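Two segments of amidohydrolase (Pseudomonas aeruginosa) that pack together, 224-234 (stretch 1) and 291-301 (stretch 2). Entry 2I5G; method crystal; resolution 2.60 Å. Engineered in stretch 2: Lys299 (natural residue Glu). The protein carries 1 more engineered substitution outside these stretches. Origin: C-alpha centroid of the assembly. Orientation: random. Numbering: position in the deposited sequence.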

# COMPACT_ATOMS: atom_id res chain seq x y z
N THR A 224 2.77 24.00 29.60
CA THR A 224 2.54 25.42 29.43
C THR A 224 3.35 25.91 28.23
O THR A 224 4.19 25.19 27.69
N ILE A 225 3.09 27.15 27.84
CA ILE A 225 3.77 27.75 26.71
C ILE A 225 5.29 27.58 26.88
O ILE A 225 6.01 27.35 25.91
N ASP A 226 5.75 27.64 28.12
CA ASP A 226 7.18 27.48 28.45
C ASP A 226 7.71 26.07 28.21
O ASP A 226 8.86 25.90 27.81
N ASP A 227 6.88 25.07 28.47
CA ASP A 227 7.29 23.69 28.27
C ASP A 227 7.52 23.44 26.78
O ASP A 227 8.26 22.54 26.39
N TYR A 228 6.87 24.26 25.96
CA TYR A 228 7.00 24.16 24.51
C TYR A 228 8.35 24.76 24.11
O TYR A 228 9.11 24.16 23.36
N ALA A 229 8.65 25.95 24.63
CA ALA A 229 9.92 26.59 24.34
C ALA A 229 11.04 25.66 24.78
O ALA A 229 12.07 25.55 24.13
N GLU A 230 10.83 24.98 25.90
CA GLU A 230 11.81 24.04 26.43
C GLU A 230 12.14 22.98 25.39
O GLU A 230 13.31 22.68 25.13
N ALA A 231 11.10 22.41 24.79
CA ALA A 231 11.30 21.38 23.78
C ALA A 231 11.94 21.98 22.53
O ALA A 231 12.78 21.35 21.89
N ILE A 232 11.57 23.21 22.20
CA ILE A 232 12.12 23.87 21.03
C ILE A 232 13.60 24.17 21.22
O ILE A 232 14.37 24.20 20.25
N GLU A 233 14.01 24.38 22.46
CA GLU A 233 15.40 24.67 22.76
C GLU A 233 16.20 23.36 22.80
O GLU A 233 17.37 23.33 22.40
N TYR A 234 15.56 22.29 23.26
CA TYR A 234 16.20 20.98 23.33
C TYR A 234 16.57 20.56 21.91
O TYR A 234 17.68 20.10 21.65
N PRO A 291 1.55 34.96 18.78
CA PRO A 291 2.51 35.95 19.30
C PRO A 291 3.09 35.71 20.71
O PRO A 291 4.09 36.32 21.06
N ASN A 292 2.47 34.85 21.50
CA ASN A 292 2.98 34.58 22.84
C ASN A 292 4.23 33.71 22.77
O ASN A 292 4.99 33.60 23.74
N LEU A 293 4.43 33.08 21.62
CA LEU A 293 5.58 32.21 21.41
C LEU A 293 6.81 33.04 21.08
O LEU A 293 7.94 32.66 21.40
N THR A 294 6.60 34.17 20.43
CA THR A 294 7.70 35.06 20.08
C THR A 294 8.15 35.73 21.37
O THR A 294 9.34 35.79 21.68
N GLU A 295 7.18 36.22 22.14
CA GLU A 295 7.46 36.88 23.40
C GLU A 295 8.15 35.92 24.37
O GLU A 295 9.11 36.29 25.04
N THR A 296 7.66 34.69 24.45
CA THR A 296 8.23 33.70 25.35
C THR A 296 9.68 33.38 24.99
O THR A 296 10.59 33.68 25.76
N LEU A 297 9.89 32.76 23.84
CA LEU A 297 11.25 32.43 23.41
C LEU A 297 12.16 33.64 23.62
O LEU A 297 13.32 33.50 24.04
N LEU A 298 11.62 34.82 23.36
CA LEU A 298 12.34 36.07 23.49
C LEU A 298 12.74 36.35 24.94
O LEU A 298 13.91 36.59 25.24
N LYS A 299 11.76 36.30 25.84
CA LYS A 299 12.02 36.57 27.25
C LYS A 299 12.70 35.36 27.89
O LYS A 299 12.85 35.29 29.11
N ARG A 300 13.14 34.43 27.05
CA ARG A 300 13.77 33.23 27.54
C ARG A 300 15.28 33.18 27.28
O ARG A 300 15.93 32.19 27.59
N GLY A 301 15.82 34.25 26.70
CA GLY A 301 17.25 34.30 26.43
C GLY A 301 17.64 34.27 24.96
O GLY A 301 18.71 34.76 24.58

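The two helices, 225-234 and the one formed by stretch 2, cross at 64° with their axes 9.8 Å apart at closest approach. The backbones come nearest where Ala229 faces Leu297, CA to CA 6.1 Å. Ala229 points its CB toward the other helix, and so small a side chain leaves a shallow hollow on the first helix. Three neighbours fill it: from Ala229 CB it is 4.0 Å to Thr296 CG2, 3.9 Å to Leu297 CD2 and 3.7 Å to Arg300 CD.

Around this dip the larger apolar groups interlock. Leu293 (chi1 t, chi2 p) leaves its backbone sideways, but its forked end turns into the contact. Its CD1 lies 3.7 Å from Ile225 CD1 and 4.5 Å from Ile232 CD1, and its CD2 meets Tyr228 CE2 at 3.4 Å, approaching the ring obliquely. A leucine suits this place because its branched end fills the space among Ile225, Tyr228 and Ile232. Leu297 (m, t) likewise sets out sideways and brings CD2 back against Ala229, with Ile232 CG2 4.3 Å from that same methyl. Ile232, in the m, t rotamer, points toward the second helix and so borders both leucines. Tyr228, with chi1 t, starts sideways and swings its flat ring in beside Leu293.

Ile225 also points inward, its chi1 of -142° lying between the usual wells. Ile225 CD1 meets Leu293, and Ile225 CG2 comes 3.4 Å from Thr296 OG1. Thr296 can lie in this buried setting because its m rotamer lets OG1 donate to Asn292 O, 2.7 Å away, within its own helix; the hydroxyl is thereby satisfied and the CG2 methyl is left to pack against Ala229.

Beyond the apolar patch, Arg300 reaches across the first helix and is covered over more area than any other residue here. Its chi1 and chi2 lie between wells, followed by chi3 t. The guanidinium lays one face over Ala229 CB and the nearby backbone of Asp226 and Glu230. Its NE donates to Asp226 OD1 at 3.2 Å, a hydrogen bond within a salt bridge; Asp226 (chi1 m) leaves sideways, but its end comes nearer. Glu233 (m, t) points inward toward Arg300, whose positive charge suits a carboxylate there, but the two groups are modelled too close together for the detail to be trusted. A water donates to Glu233 OE2 at 3.2 Å and to Arg300 O at 2.6 Å. The engineered Lys299 skirts the margin, its CE 3.9 Å from Asp226 OD1, with its ammonium too far for a salt bridge.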

# COMPACT_ATOMS: atom_id res chain seq x y z
CB THR A 224 2.96 26.22 30.67
OG1 THR A 224 4.39 26.21 30.79
CG2 THR A 224 2.35 25.60 31.92
CB ILE A 225 3.34 29.26 26.58
CG1 ILE A 225 3.21 29.65 25.11
CG2 ILE A 225 4.30 30.17 27.33
CD1 ILE A 225 4.48 29.63 24.34
CB ASP A 226 7.44 27.86 29.90
CG ASP A 226 7.41 29.35 30.13
OD1 ASP A 226 8.37 30.03 29.72
OD2 ASP A 226 6.42 29.84 30.72
CB ASP A 227 6.22 22.73 28.79
CG ASP A 227 6.12 22.75 30.31
OD1 ASP A 227 7.10 22.34 30.97
OD2 ASP A 227 5.07 23.16 30.83
CB TYR A 228 5.83 24.90 23.86
CG TYR A 228 5.78 24.84 22.35
CD1 TYR A 228 6.18 23.70 21.65
CD2 TYR A 228 5.23 25.90 21.62
CE1 TYR A 228 6.05 23.61 20.27
CE2 TYR A 228 5.09 25.82 20.24
CZ TYR A 228 5.50 24.68 19.57
OH TYR A 228 5.31 24.58 18.20
CB ALA A 229 10.03 27.91 25.08
CB GLU A 230 11.27 23.36 27.69
CG GLU A 230 12.12 22.21 28.20
CD GLU A 230 11.55 21.56 29.46
OE1 GLU A 230 12.09 20.52 29.89
OE2 GLU A 230 10.57 22.10 30.02
CB ALA A 231 9.96 20.72 23.43
CB ILE A 232 11.36 25.18 20.71
CG1 ILE A 232 9.96 24.84 20.20
CG2 ILE A 232 12.11 26.01 19.68
CD1 ILE A 232 9.12 26.02 19.89
CB GLU A 233 15.50 25.43 24.08
CG GLU A 233 14.71 26.74 24.04
CD GLU A 233 14.54 27.40 25.41
OE1 GLU A 233 14.21 26.70 26.39
OE2 GLU A 233 14.72 28.64 25.49
CB TYR A 234 15.24 19.94 23.93
CG TYR A 234 15.79 18.53 24.03
CD1 TYR A 234 16.50 18.11 25.15
CD2 TYR A 234 15.60 17.62 22.99
CE1 TYR A 234 17.01 16.80 25.24
CE2 TYR A 234 16.09 16.31 23.07
CZ TYR A 234 16.80 15.91 24.20
OH TYR A 234 17.27 14.61 24.28
CB PRO A 291 1.76 37.28 19.19
CG PRO A 291 0.32 36.88 19.12
CD PRO A 291 0.34 35.63 18.29
CB ASN A 292 1.94 33.86 23.68
CG ASN A 292 0.68 34.66 23.86
OD1 ASN A 292 -0.28 34.19 24.46
ND2 ASN A 292 0.69 35.88 23.35
CB LEU A 293 5.26 31.21 20.29
CG LEU A 293 6.25 30.07 20.05
CD1 LEU A 293 6.66 29.44 21.38
CD2 LEU A 293 5.59 29.04 19.15
CB THR A 294 7.25 36.14 19.07
OG1 THR A 294 6.96 35.51 17.82
CG2 THR A 294 8.33 37.19 18.87
CB GLU A 295 6.16 37.41 24.01
CG GLU A 295 6.28 37.85 25.47
CD GLU A 295 4.99 38.48 26.00
OE1 GLU A 295 3.90 37.98 25.66
OE2 GLU A 295 5.09 39.46 26.77
CB THR A 296 7.40 32.39 25.37
OG1 THR A 296 6.13 32.65 26.00
CG2 THR A 296 8.12 31.30 26.15
CB LEU A 297 11.24 32.05 21.93
CG LEU A 297 10.69 30.66 21.59
CD1 LEU A 297 10.37 30.59 20.11
CD2 LEU A 297 11.71 29.60 21.97
CB LEU A 298 11.48 37.20 22.95
CG LEU A 298 12.13 38.51 22.52
CD1 LEU A 298 13.26 38.24 21.54
CD2 LEU A 298 11.06 39.38 21.87
CB LYS A 299 10.72 36.90 27.98
CG LYS A 299 9.73 35.74 28.10
CD LYS A 299 9.84 35.04 29.45
CE LYS A 299 8.86 33.87 29.56
NZ LYS A 299 7.43 34.26 29.45
CB ARG A 300 13.08 32.02 26.92
CG ARG A 300 12.84 30.90 27.90
CD ARG A 300 11.55 30.18 27.59
NE ARG A 300 11.26 29.18 28.61
CZ ARG A 300 11.99 28.09 28.81
NH1 ARG A 300 13.05 27.86 28.05
NH2 ARG A 300 11.67 27.24 29.78
O HOH W 1 16.92 30.90 25.54